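Local structure of breast cancer anti-estrogen resistance protein 1 (Mus musculus, 5W93) at residues F51-A56 and D88-I93; E16-N21 and H57-I62; P5-L10 and A70-V75; N84-L89 and H122-F127. The protein acts as a docking scaffold that coordinates tyrosine-kinase signalling in cell adhesion and migration, and its C-terminal four-helix domain binds the paxillin LD1 peptide. The protein carries 2 engineered substitutions. All blocks are in the same frame, centred on the assembly; numbering follows the deposited sequence.

Contact 1. Residues F51-A56 and D88-I93; sequences FVILSA and DLLRGI
L90 CD1 lies 4.0 Å from I53 O, part of the only flat group touched across the contact, a peptide unit; no aromatic ring takes part. The ring of F51 is on the far side of its helix, edge-to-face with H48. What remains is aliphatic packing between two nearly antiparallel helical segments, whose axes run at 168° and come within 10.3 Å. L90 divides its two methyls between successive turns of the partner: CD2 meets A56 CB at 3.9 Å, while CD1, besides the carbonyl, is 4.3 Å from I53 CG2. CG of the leucine stands anti to the carbonyl carbon (chi1 -65°), and the methyls beyond it reach the other helix although the first bond does not aim there. One turn on from L90, I93 lies against I53, the two passing each other in opposite senses, and I93 CG2 touches I53 CG1 and I53 CD1, both at 4.0 Å. V52 CG1 adds a looser touch to I93 CD1, at 4.4 Å, and both residues also pack on L120 of helix 107-135. I53 and L90 meet apolar side chains of the bound paxillin peptide as well, and R91 forms a salt bridge to an acidic one. With no hydrogen bond between them, the segments are held by hydrophobic burial, and the outer atoms of I53 and L90, with R91 nearby, also serve the peptide.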
loop_
_atom_site.group_PDB
_atom_site.type_symbol
_atom_site.label_atom_id
_atom_site.label_comp_id
_atom_site.label_asym_id
_atom_site.label_seq_id
_atom_site.Cartn_x
_atom_site.Cartn_y
_atom_site.Cartn_z
ATOM N N PHE A 51 0.739 0.178 10.525
ATOM C CA PHE A 51 -0.668 -0.115 10.195
ATOM C C PHE A 51 -0.933 0.135 8.701
ATOM O O PHE A 51 -1.661 -0.622 8.030
ATOM C CB PHE A 51 -1.640 0.748 11.026
ATOM C CG PHE A 51 -1.488 0.613 12.525
ATOM C CD1 PHE A 51 -0.992 -0.554 13.100
ATOM C CD2 PHE A 51 -1.869 1.659 13.362
ATOM C CE1 PHE A 51 -0.871 -0.679 14.478
ATOM C CE2 PHE A 51 -1.741 1.536 14.755
ATOM C CZ PHE A 51 -1.247 0.369 15.302
ATOM N N VAL A 52 -0.342 1.211 8.184
ATOM C CA VAL A 52 -0.473 1.536 6.761
ATOM C C VAL A 52 0.148 0.443 5.890
ATOM O O VAL A 52 -0.440 0.001 4.904
ATOM C CB VAL A 52 0.189 2.892 6.431
ATOM C CG1 VAL A 52 0.349 3.057 4.937
ATOM C CG2 VAL A 52 -0.651 4.035 7.005
ATOM N N ILE A 53 1.341 0.006 6.278
ATOM C CA ILE A 53 2.081 -1.008 5.544
ATOM C C ILE A 53 1.333 -2.346 5.547
ATOM O O ILE A 53 1.142 -2.981 4.512
ATOM C CB ILE A 53 3.491 -1.193 6.161
ATOM C CG1 ILE A 53 4.327 0.060 5.905
ATOM C CG2 ILE A 53 4.187 -2.417 5.591
ATOM C CD1 ILE A 53 5.600 0.128 6.774
ATOM N N LEU A 54 0.912 -2.772 6.723
ATOM C CA LEU A 54 0.174 -4.018 6.825
ATOM C C LEU A 54 -1.104 -4.017 5.973
ATOM O O LEU A 54 -1.387 -4.980 5.265
ATOM C CB LEU A 54 -0.124 -4.278 8.297
ATOM C CG LEU A 54 -1.401 -4.881 8.844
ATOM C CD1 LEU A 54 -1.451 -6.374 8.555
ATOM C CD2 LEU A 54 -1.349 -4.611 10.330
ATOM N N SER A 55 -1.853 -2.925 6.006
ATOM C CA SER A 55 -3.124 -2.875 5.289
ATOM C C SER A 55 -2.910 -2.739 3.764
ATOM O O SER A 55 -3.614 -3.377 2.980
ATOM C CB SER A 55 -3.995 -1.737 5.840
ATOM O OG SER A 55 -3.414 -0.462 5.584
ATOM N N ALA A 56 -1.932 -1.942 3.334
ATOM C CA ALA A 56 -1.612 -1.865 1.913
ATOM C C ALA A 56 -1.017 -3.174 1.373
ATOM O O ALA A 56 -1.198 -3.503 0.195
ATOM C CB ALA A 56 -0.649 -0.708 1.635
ATOM N N ASP A 88 7.422 -1.287 -3.876
ATOM C CA ASP A 88 8.458 -0.253 -3.836
ATOM C C ASP A 88 8.099 0.860 -2.845
ATOM O O ASP A 88 8.936 1.305 -2.056
ATOM C CB ASP A 88 8.670 0.334 -5.227
ATOM C CG ASP A 88 9.582 -0.520 -6.082
ATOM O OD1 ASP A 88 9.923 -1.637 -5.640
ATOM O OD2 ASP A 88 9.959 -0.081 -7.191
ATOM N N LEU A 89 6.847 1.303 -2.886
ATOM C CA LEU A 89 6.380 2.352 -1.989
ATOM C C LEU A 89 6.352 1.910 -0.513
ATOM O O LEU A 89 6.650 2.709 0.385
ATOM C CB LEU A 89 5.005 2.836 -2.422
ATOM C CG LEU A 89 4.918 3.530 -3.785
ATOM C CD1 LEU A 89 3.458 3.798 -4.144
ATOM C CD2 LEU A 89 5.729 4.821 -3.797
ATOM N N LEU A 90 6.010 0.648 -0.258
ATOM C CA LEU A 90 6.087 0.124 1.108
ATOM C C LEU A 90 7.516 0.200 1.651
ATOM O O LEU A 90 7.702 0.559 2.809
ATOM C CB LEU A 90 5.567 -1.318 1.194
ATOM C CG LEU A 90 4.071 -1.522 0.894
ATOM C CD1 LEU A 90 3.592 -2.903 1.330
ATOM C CD2 LEU A 90 3.242 -0.447 1.561
ATOM N N ARG A 91 8.517 -0.139 0.835
ATOM C CA ARG A 91 9.913 -0.010 1.280
ATOM C C ARG A 91 10.269 1.454 1.520
ATOM O O ARG A 91 10.997 1.776 2.465
ATOM C CB ARG A 91 10.883 -0.630 0.266
ATOM C CG ARG A 91 10.837 -2.144 0.231
ATOM C CD ARG A 91 11.912 -2.726 -0.679
ATOM N NE ARG A 91 11.653 -2.466 -2.091
ATOM C CZ ARG A 91 11.054 -3.329 -2.907
ATOM N NH1 ARG A 91 10.656 -4.506 -2.443
ATOM N NH2 ARG A 91 10.852 -3.022 -4.185
ATOM N N GLY A 92 9.759 2.331 0.663
ATOM C CA GLY A 92 9.934 3.762 0.820
ATOM C C GLY A 92 9.336 4.267 2.127
ATOM O O GLY A 92 9.911 5.137 2.796
ATOM N N ILE A 93 8.173 3.743 2.492
ATOM C CA ILE A 93 7.553 4.103 3.759
ATOM C C ILE A 93 8.376 3.579 4.953
ATOM O O ILE A 93 8.546 4.298 5.942
ATOM C CB ILE A 93 6.112 3.589 3.826
ATOM C CG1 ILE A 93 5.272 4.335 2.778
ATOM C CG2 ILE A 93 5.523 3.798 5.217
ATOM C CD1 ILE A 93 3.937 3.748 2.531
#

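Contact 2. Residues E16-N21 and H57-I62; sequences EQAEAN and HKLVFI. Engineered in segment 16-21: A18 (natural residue Cys).
Q17 and I62 cross obliquely, with Q17 OE1 3.6 Å from I62 CG1 and Q17 CB 4.0 Å from I62 CD1. The isoleucine reaches in between the partner's turns: CG1 stands anti to the carbonyl carbon (chi1 -72°), and the extended chi2 (165°) carries CD1 to 3.8 Å from A18 N, beside the side chain of N21. N21 and K58 instead meet at about a right angle, N21 CG resting 3.8 Å from K58 CB, the lysine contributing the root of its side chain. Beyond that root K58 bends at chi2 and chi4 and turns back to its own helix, where NZ is hydrogen-bonded to L54 O. L59 enters through one methyl, CD2, packed 4.0 Å from A18 CB and 4.2 Å from N21 CB. A18 is engineered, a cysteine in the natural sequence. L59 goes on to L22 and L25 of helix 5-37 and to T124 of helix 107-135, placing this edge toward the bundle interior, while Q17, N21 and K58 lie on its partly exposed flank. The segment axes run antiparallel at 171°, 9.8 Å apart, as consecutive arms of a helical hairpin; both belong to the divergent helix-loop-helix motif of this C-terminal domain.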
loop_
_atom_site.group_PDB
_atom_site.type_symbol
_atom_site.label_atom_id
_atom_site.label_comp_id
_atom_site.label_asym_id
_atom_site.label_seq_id
_atom_site.Cartn_x
_atom_site.Cartn_y
_atom_site.Cartn_z
ATOM N N GLU A 16 -13.742 -6.847 -5.889
ATOM C CA GLU A 16 -14.533 -6.796 -4.668
ATOM C C GLU A 16 -13.646 -6.863 -3.420
ATOM O O GLU A 16 -13.871 -6.125 -2.458
ATOM C CB GLU A 16 -15.573 -7.928 -4.671
ATOM C CG GLU A 16 -16.287 -8.131 -3.352
ATOM C CD GLU A 16 -15.505 -9.020 -2.396
ATOM O OE1 GLU A 16 -15.140 -10.156 -2.794
ATOM O OE2 GLU A 16 -15.235 -8.564 -1.262
ATOM N N GLN A 17 -12.664 -7.761 -3.424
ATOM C CA GLN A 17 -11.723 -7.877 -2.305
ATOM C C GLN A 17 -10.863 -6.627 -2.158
ATOM O O GLN A 17 -10.581 -6.178 -1.050
ATOM C CB GLN A 17 -10.813 -9.088 -2.480
ATOM C CG GLN A 17 -11.146 -10.251 -1.584
ATOM C CD GLN A 17 -9.948 -11.134 -1.309
ATOM O OE1 GLN A 17 -8.793 -10.745 -1.550
ATOM N NE2 GLN A 17 -10.208 -12.325 -0.796
ATOM N N ALA A 18 -10.425 -6.086 -3.284
ATOM C CA ALA A 18 -9.648 -4.847 -3.274
ATOM C C ALA A 18 -10.455 -3.705 -2.648
ATOM O O ALA A 18 -9.919 -2.928 -1.863
ATOM C CB ALA A 18 -9.215 -4.489 -4.675
ATOM N N GLU A 19 -11.744 -3.620 -2.979
ATOM C CA GLU A 19 -12.595 -2.533 -2.487
ATOM C C GLU A 19 -12.742 -2.617 -0.971
ATOM O O GLU A 19 -12.606 -1.613 -0.272
ATOM C CB GLU A 19 -13.971 -2.553 -3.185
ATOM C CG GLU A 19 -13.910 -1.999 -4.617
ATOM C CD GLU A 19 -15.197 -2.194 -5.418
ATOM O OE1 GLU A 19 -16.108 -2.903 -4.941
ATOM O OE2 GLU A 19 -15.294 -1.637 -6.537
ATOM N N ALA A 20 -12.983 -3.820 -0.468
ATOM C CA ALA A 20 -12.991 -4.068 0.977
ATOM C C ALA A 20 -11.664 -3.694 1.661
ATOM O O ALA A 20 -11.659 -3.028 2.701
ATOM C CB ALA A 20 -13.311 -5.509 1.247
ATOM N N ASN A 21 -10.540 -4.131 1.097
ATOM C CA ASN A 21 -9.239 -3.824 1.708
ATOM C C ASN A 21 -8.881 -2.343 1.640
ATOM O O ASN A 21 -8.131 -1.833 2.473
ATOM C CB ASN A 21 -8.128 -4.635 1.044
ATOM C CG ASN A 21 -8.082 -6.064 1.534
ATOM O OD1 ASN A 21 -8.148 -7.004 0.746
ATOM N ND2 ASN A 21 -7.955 -6.236 2.839
ATOM N N HIS A 57 -0.295 -3.909 2.222
ATOM C CA HIS A 57 0.321 -5.152 1.778
ATOM C C HIS A 57 -0.778 -6.146 1.332
ATOM O O HIS A 57 -0.560 -6.981 0.462
ATOM C CB HIS A 57 1.195 -5.763 2.888
ATOM C CG HIS A 57 2.069 -6.878 2.420
ATOM N ND1 HIS A 57 1.634 -8.185 2.346
ATOM C CD2 HIS A 57 3.360 -6.891 1.996
ATOM C CE1 HIS A 57 2.611 -8.950 1.895
ATOM N NE2 HIS A 57 3.673 -8.188 1.683
ATOM N N LYS A 58 -1.951 -6.031 1.927
ATOM C CA LYS A 58 -3.106 -6.825 1.496
ATOM C C LYS A 58 -3.380 -6.619 0.004
ATOM O O LYS A 58 -3.728 -7.564 -0.702
ATOM C CB LYS A 58 -4.353 -6.465 2.321
ATOM C CG LYS A 58 -4.140 -6.510 3.844
ATOM C CD LYS A 58 -4.159 -7.933 4.402
ATOM C CE LYS A 58 -3.490 -8.018 5.782
ATOM N NZ LYS A 58 -1.999 -7.839 5.697
ATOM N N LEU A 59 -3.197 -5.392 -0.486
ATOM C CA LEU A 59 -3.418 -5.117 -1.898
ATOM C C LEU A 59 -2.304 -5.639 -2.786
ATOM O O LEU A 59 -2.567 -6.128 -3.891
ATOM C CB LEU A 59 -3.596 -3.624 -2.133
ATOM C CG LEU A 59 -4.878 -3.040 -1.557
ATOM C CD1 LEU A 59 -4.741 -1.548 -1.571
ATOM C CD2 LEU A 59 -6.088 -3.482 -2.388
ATOM N N VAL A 60 -1.061 -5.529 -2.317
ATOM C CA VAL A 60 0.050 -6.151 -3.013
ATOM C C VAL A 60 -0.221 -7.648 -3.205
ATOM O O VAL A 60 -0.049 -8.185 -4.292
ATOM C CB VAL A 60 1.378 -5.980 -2.251
ATOM C CG1 VAL A 60 2.492 -6.746 -2.977
ATOM C CG2 VAL A 60 1.731 -4.492 -2.110
ATOM N N PHE A 61 -0.645 -8.300 -2.131
ATOM C CA PHE A 61 -0.931 -9.736 -2.148
ATOM C C PHE A 61 -2.027 -10.084 -3.153
ATOM O O PHE A 61 -1.904 -11.056 -3.897
ATOM C CB PHE A 61 -1.320 -10.211 -0.748
ATOM C CG PHE A 61 -1.548 -11.701 -0.644
ATOM C CD1 PHE A 61 -0.477 -12.580 -0.574
ATOM C CD2 PHE A 61 -2.834 -12.214 -0.584
ATOM C CE1 PHE A 61 -0.682 -13.952 -0.465
ATOM C CE2 PHE A 61 -3.058 -13.585 -0.475
ATOM C CZ PHE A 61 -1.980 -14.458 -0.414
ATOM N N ILE A 62 -3.094 -9.293 -3.181
ATOM C CA ILE A 62 -4.119 -9.455 -4.212
ATOM C C ILE A 62 -3.520 -9.337 -5.618
ATOM O O ILE A 62 -3.792 -10.152 -6.501
ATOM C CB ILE A 62 -5.254 -8.425 -4.048
ATOM C CG1 ILE A 62 -6.115 -8.783 -2.830
ATOM C CG2 ILE A 62 -6.105 -8.352 -5.323
ATOM C CD1 ILE A 62 -7.030 -7.649 -2.361
#

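Contact 3. Residues P5-L10 and A70-V75; sequences PSDRQL and AKAADV
D7 grips the link A70-A72 with both oxygens of its carboxylate. K71 N donates to D7 OD1 at 2.9 Å in a nearly straight bond of 169°, and A72 N donates to D7 OD2 at the same length but more bent, at 152°. Each oxygen offers the lone pair on the side of its fellow oxygen, so two consecutive backbone N-H groups fill the mouth of one carboxylate and fix the rotation of the group. The packing around this fork is close: A70 CA lies 3.3 Å from D7 OD1, and A72 CB comes to 3.2 Å from D7 OD2, leaving the buried carboxylate lined by alanines. A72 holds the N-cap position of helix 73-102, and the carboxylate lies beside the N-terminal end of that helix; the two N-H donors would be expected to favour its charged form.

Away from the fork the contact thins out. L10 CD2 only reaches A70 N at 4.1 Å, and V75 CG2 is equally distant from D7 OD2. K71 lays CB against D7 OD1 at 3.9 Å, then its chain bends at chi2 (-49°) and leads off on the exposed side. The contact ties the first turns of helix 5-37 to the short link between helices 42-69 and 73-102. L10 continues onto L66 and Q69 at the end of helix 42-69, while R76, a turn into helix 73-102, holds A70 O from its own side of the link.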
loop_
_atom_site.group_PDB
_atom_site.type_symbol
_atom_site.label_atom_id
_atom_site.label_comp_id
_atom_site.label_asym_id
_atom_site.label_seq_id
_atom_site.Cartn_x
_atom_site.Cartn_y
_atom_site.Cartn_z
ATOM N N PRO A 5 -13.588 -15.630 -20.091
ATOM C CA PRO A 5 -14.468 -15.957 -18.959
ATOM C C PRO A 5 -13.752 -16.111 -17.616
ATOM O O PRO A 5 -14.180 -15.516 -16.635
ATOM C CB PRO A 5 -15.094 -17.294 -19.382
ATOM C CG PRO A 5 -15.109 -17.235 -20.864
ATOM C CD PRO A 5 -13.850 -16.501 -21.252
ATOM N N SER A 6 -12.691 -16.905 -17.563
ATOM C CA SER A 6 -12.017 -17.133 -16.294
ATOM C C SER A 6 -11.324 -15.869 -15.774
ATOM O O SER A 6 -11.338 -15.609 -14.564
ATOM C CB SER A 6 -11.011 -18.280 -16.415
ATOM O OG SER A 6 -11.577 -19.490 -15.921
ATOM N N ASP A 7 -10.729 -15.088 -16.675
ATOM C CA ASP A 7 -10.114 -13.821 -16.283
ATOM C C ASP A 7 -11.156 -12.846 -15.744
ATOM O O ASP A 7 -10.964 -12.260 -14.686
ATOM C CB ASP A 7 -9.365 -13.191 -17.454
ATOM C CG ASP A 7 -7.888 -13.540 -17.458
ATOM O OD1 ASP A 7 -7.464 -14.356 -16.613
ATOM O OD2 ASP A 7 -7.155 -13.012 -18.324
ATOM N N ARG A 8 -12.271 -12.687 -16.454
ATOM C CA ARG A 8 -13.298 -11.737 -16.024
ATOM C C ARG A 8 -13.820 -12.055 -14.629
ATOM O O ARG A 8 -14.001 -11.159 -13.799
ATOM C CB ARG A 8 -14.480 -11.701 -17.004
ATOM C CG ARG A 8 -15.613 -10.792 -16.508
ATOM C CD ARG A 8 -16.738 -10.586 -17.532
ATOM N NE ARG A 8 -16.210 -10.280 -18.856
ATOM C CZ ARG A 8 -15.673 -9.115 -19.200
ATOM N NH1 ARG A 8 -15.593 -8.129 -18.316
ATOM N NH2 ARG A 8 -15.215 -8.935 -20.434
ATOM N N GLN A 9 -14.069 -13.333 -14.377
ATOM C CA GLN A 9 -14.560 -13.758 -13.072
ATOM C C GLN A 9 -13.518 -13.516 -11.979
ATOM O O GLN A 9 -13.838 -13.067 -10.882
ATOM C CB GLN A 9 -14.954 -15.230 -13.125
ATOM C CG GLN A 9 -16.180 -15.453 -14.001
ATOM C CD GLN A 9 -17.339 -14.622 -13.498
ATOM O OE1 GLN A 9 -17.806 -14.817 -12.371
ATOM N NE2 GLN A 9 -17.791 -13.665 -14.312
ATOM N N LEU A 10 -12.271 -13.827 -12.295
ATOM C CA LEU A 10 -11.193 -13.598 -11.353
ATOM C C LEU A 10 -11.090 -12.102 -11.011
ATOM O O LEU A 10 -10.952 -11.717 -9.845
ATOM C CB LEU A 10 -9.893 -14.121 -11.950
ATOM C CG LEU A 10 -8.698 -14.327 -11.042
ATOM C CD1 LEU A 10 -9.026 -15.348 -9.957
ATOM C CD2 LEU A 10 -7.519 -14.776 -11.893
ATOM N N ALA A 70 -3.909 -14.971 -13.800
ATOM C CA ALA A 70 -4.559 -14.366 -14.954
ATOM C C ALA A 70 -3.956 -14.937 -16.243
ATOM O O ALA A 70 -2.752 -15.193 -16.312
ATOM C CB ALA A 70 -4.417 -12.854 -14.909
ATOM N N LYS A 71 -4.799 -15.152 -17.247
ATOM C CA LYS A 71 -4.346 -15.694 -18.529
ATOM C C LYS A 71 -3.872 -14.594 -19.475
ATOM O O LYS A 71 -2.874 -14.754 -20.181
ATOM C CB LYS A 71 -5.472 -16.512 -19.195
ATOM C CG LYS A 71 -5.894 -17.740 -18.417
ATOM C CD LYS A 71 -4.679 -18.555 -17.997
ATOM C CE LYS A 71 -5.069 -19.758 -17.158
ATOM N NZ LYS A 71 -3.866 -20.422 -16.600
ATOM N N ALA A 72 -4.580 -13.470 -19.484
ATOM C CA ALA A 72 -4.317 -12.415 -20.462
ATOM C C ALA A 72 -3.021 -11.653 -20.170
ATOM O O ALA A 72 -2.789 -11.198 -19.045
ATOM C CB ALA A 72 -5.495 -11.452 -20.516
ATOM N N ALA A 73 -2.183 -11.515 -21.193
ATOM C CA ALA A 73 -0.872 -10.891 -21.042
ATOM C C ALA A 73 -0.970 -9.469 -20.492
ATOM O O ALA A 73 -0.188 -9.075 -19.625
ATOM C CB ALA A 73 -0.126 -10.896 -22.379
ATOM N N ASP A 74 -1.932 -8.705 -20.990
ATOM C CA ASP A 74 -2.128 -7.327 -20.538
ATOM C C ASP A 74 -2.627 -7.242 -19.089
ATOM O O ASP A 74 -2.270 -6.317 -18.357
ATOM C CB ASP A 74 -3.101 -6.593 -21.467
ATOM C CG ASP A 74 -2.525 -6.386 -22.867
ATOM O OD1 ASP A 74 -1.314 -6.655 -23.049
ATOM O OD2 ASP A 74 -3.275 -5.950 -23.777
ATOM N N VAL A 75 -3.462 -8.193 -18.674
ATOM C CA VAL A 75 -3.854 -8.272 -17.272
ATOM C C VAL A 75 -2.636 -8.560 -16.395
ATOM O O VAL A 75 -2.416 -7.884 -15.398
ATOM C CB VAL A 75 -4.934 -9.359 -17.025
ATOM C CG1 VAL A 75 -5.241 -9.473 -15.530
ATOM C CG2 VAL A 75 -6.200 -9.022 -17.811
#

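Contact 4. Residues N84-L89 and H122-F127; sequences NLLSDL and HSTQQF. Engineered in segment 84-89: S87 (natural residue Cys).
L86 meets T124 and F127 inside an antiparallel four-helix bundle of the FAT-like type, where helices 73-102 and 107-135 pair, the two segments at a signed crossing angle of -163°. Purely apolar packing centres on the two methyls of L86. CD2 lies 3.6 Å from T124 CG2, the two side chains crossing at about a right angle, and CD1 comes obliquely to the F127 ring, 4.0 Å from F127 CD2. With T124 OG1 between backbone N and carbonyl carbon (chi1 59°), CG2 stands anti to the carbonyl carbon and faces the leucine; OG1 is within hydrogen-bonding reach of the carbonyls of L120 and G121, the latter the stronger partner. L86 also packs on V60 and T124 on L59, so helix 42-69 closes this side.

The second kind of contact sets leucine methyls against a hydroxyl. S123 leans toward the partner helix between L85 and L89, and its polarity is met within its own helix, since OG is hydrogen-bonded to E119 O; no hydrogen bond joins the two segments. S123 CB in turn touches L86 CD2 at 3.8 Å. On S123 OG itself two methyls converge, L85 CD2 and L89 CD1, each 3.6 Å away.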
loop_
_atom_site.group_PDB
_atom_site.type_symbol
_atom_site.label_atom_id
_atom_site.label_comp_id
_atom_site.label_asym_id
_atom_site.label_seq_id
_atom_site.Cartn_x
_atom_site.Cartn_y
_atom_site.Cartn_z
ATOM N N ASN A 84 4.438 -4.456 -8.054
ATOM C CA ASN A 84 5.804 -3.946 -7.909
ATOM C C ASN A 84 5.861 -2.499 -7.399
ATOM O O ASN A 84 6.656 -2.175 -6.527
ATOM C CB ASN A 84 6.550 -4.031 -9.234
ATOM C CG ASN A 84 7.050 -5.441 -9.550
ATOM O OD1 ASN A 84 7.116 -6.310 -8.675
ATOM N ND2 ASN A 84 7.419 -5.663 -10.804
ATOM N N LEU A 85 5.022 -1.635 -7.962
ATOM C CA LEU A 85 4.973 -0.236 -7.552
ATOM C C LEU A 85 4.595 -0.102 -6.071
ATOM O O LEU A 85 5.285 0.591 -5.307
ATOM C CB LEU A 85 3.989 0.551 -8.421
ATOM C CG LEU A 85 3.806 2.015 -7.989
ATOM C CD1 LEU A 85 5.113 2.798 -8.179
ATOM C CD2 LEU A 85 2.635 2.680 -8.711
ATOM N N LEU A 86 3.522 -0.779 -5.658
ATOM C CA LEU A 86 3.105 -0.734 -4.256
ATOM C C LEU A 86 4.196 -1.313 -3.337
ATOM O O LEU A 86 4.434 -0.791 -2.253
ATOM C CB LEU A 86 1.767 -1.477 -4.047
ATOM C CG LEU A 86 0.580 -0.922 -4.860
ATOM C CD1 LEU A 86 -0.723 -1.689 -4.626
ATOM C CD2 LEU A 86 0.362 0.566 -4.638
ATOM N N SER A 87 4.855 -2.382 -3.767
ATOM C CA SER A 87 5.938 -2.962 -2.964
ATOM C C SER A 87 7.093 -1.982 -2.797
ATOM O O SER A 87 7.675 -1.870 -1.719
ATOM C CB SER A 87 6.443 -4.267 -3.582
ATOM O OG SER A 87 5.435 -5.261 -3.501
ATOM N N ASP A 88 7.422 -1.287 -3.876
ATOM C CA ASP A 88 8.458 -0.253 -3.836
ATOM C C ASP A 88 8.099 0.860 -2.845
ATOM O O ASP A 88 8.936 1.305 -2.056
ATOM C CB ASP A 88 8.670 0.334 -5.227
ATOM C CG ASP A 88 9.582 -0.520 -6.082
ATOM O OD1 ASP A 88 9.923 -1.637 -5.640
ATOM O OD2 ASP A 88 9.959 -0.081 -7.191
ATOM N N LEU A 89 6.847 1.303 -2.886
ATOM C CA LEU A 89 6.380 2.352 -1.989
ATOM C C LEU A 89 6.352 1.910 -0.513
ATOM O O LEU A 89 6.650 2.709 0.385
ATOM C CB LEU A 89 5.005 2.836 -2.422
ATOM C CG LEU A 89 4.918 3.530 -3.785
ATOM C CD1 LEU A 89 3.458 3.798 -4.144
ATOM C CD2 LEU A 89 5.729 4.821 -3.797
ATOM N N HIS A 122 -2.645 7.302 -3.319
ATOM C CA HIS A 122 -2.971 7.546 -4.712
ATOM C C HIS A 122 -2.776 6.301 -5.584
ATOM O O HIS A 122 -3.630 5.970 -6.409
ATOM C CB HIS A 122 -2.115 8.705 -5.238
ATOM C CG HIS A 122 -1.732 8.575 -6.672
ATOM N ND1 HIS A 122 -2.592 8.899 -7.709
ATOM C CD2 HIS A 122 -0.580 8.172 -7.262
ATOM C CE1 HIS A 122 -1.983 8.703 -8.859
ATOM N NE2 HIS A 122 -0.757 8.258 -8.617
ATOM N N SER A 123 -1.649 5.617 -5.404
ATOM C CA SER A 123 -1.313 4.495 -6.271
ATOM C C SER A 123 -2.239 3.303 -6.020
ATOM O O SER A 123 -2.552 2.553 -6.945
ATOM C CB SER A 123 0.149 4.078 -6.077
ATOM O OG SER A 123 1.040 5.081 -6.542
ATOM N N THR A 124 -2.688 3.129 -4.778
ATOM C CA THR A 124 -3.608 2.028 -4.465
ATOM C C THR A 124 -5.012 2.290 -5.029
ATOM O O THR A 124 -5.691 1.372 -5.499
ATOM C CB THR A 124 -3.705 1.769 -2.936
ATOM O OG1 THR A 124 -4.164 2.946 -2.259
ATOM C CG2 THR A 124 -2.339 1.323 -2.362
ATOM N N GLN A 125 -5.440 3.541 -4.976
ATOM C CA GLN A 125 -6.705 3.933 -5.591
ATOM C C GLN A 125 -6.660 3.710 -7.093
ATOM O O GLN A 125 -7.638 3.286 -7.699
ATOM C CB GLN A 125 -7.025 5.400 -5.304
ATOM C CG GLN A 125 -7.415 5.670 -3.873
ATOM C CD GLN A 125 -8.699 4.964 -3.490
ATOM O OE1 GLN A 125 -9.630 4.839 -4.301
ATOM N NE2 GLN A 125 -8.760 4.492 -2.255
ATOM N N GLN A 126 -5.505 4.014 -7.679
ATOM C CA GLN A 126 -5.289 3.839 -9.101
ATOM C C GLN A 126 -5.298 2.354 -9.481
ATOM O O GLN A 126 -5.893 1.970 -10.489
ATOM C CB GLN A 126 -3.970 4.492 -9.489
ATOM C CG GLN A 126 -3.748 4.612 -10.945
ATOM C CD GLN A 126 -2.683 5.613 -11.229
ATOM O OE1 GLN A 126 -1.503 5.286 -11.212
ATOM N NE2 GLN A 126 -3.085 6.858 -11.462
ATOM N N PHE A 127 -4.647 1.528 -8.660
ATOM C CA PHE A 127 -4.682 0.073 -8.823
ATOM C C PHE A 127 -6.126 -0.434 -8.872
ATOM O O PHE A 127 -6.505 -1.174 -9.775
ATOM C CB PHE A 127 -3.925 -0.607 -7.678
ATOM C CG PHE A 127 -3.952 -2.123 -7.723
ATOM C CD1 PHE A 127 -3.841 -2.811 -8.929
ATOM C CD2 PHE A 127 -4.066 -2.858 -6.541
ATOM C CE1 PHE A 127 -3.848 -4.211 -8.959
ATOM C CE2 PHE A 127 -4.074 -4.258 -6.556
ATOM C CZ PHE A 127 -3.963 -4.936 -7.770
#

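How the contacts relate
Contacts 1 and 4 are the buried pair near the chain's centre; their segments overlap on helix 73-102 at D88 and L89, and they pair it with helix 42-69 and helix 107-135 respectively. Contact 2, partly buried, joins helix 42-69 to helix 5-37 and meets both: L90 CD1 lies 4.0 Å from H57 CA, and V60 CG2 is 3.6 Å from L86 CB. Contact 3 stands apart at the bundle end, its centre about 17 Å from that of contact 2. Chemistry follows place: aliphatic packing in contact 1, methyls with internally satisfied hydroxyls in contact 4, mixed apolar and amide contacts in contact 2, and, in contact 3 alone, hydrogen bonds between the segments.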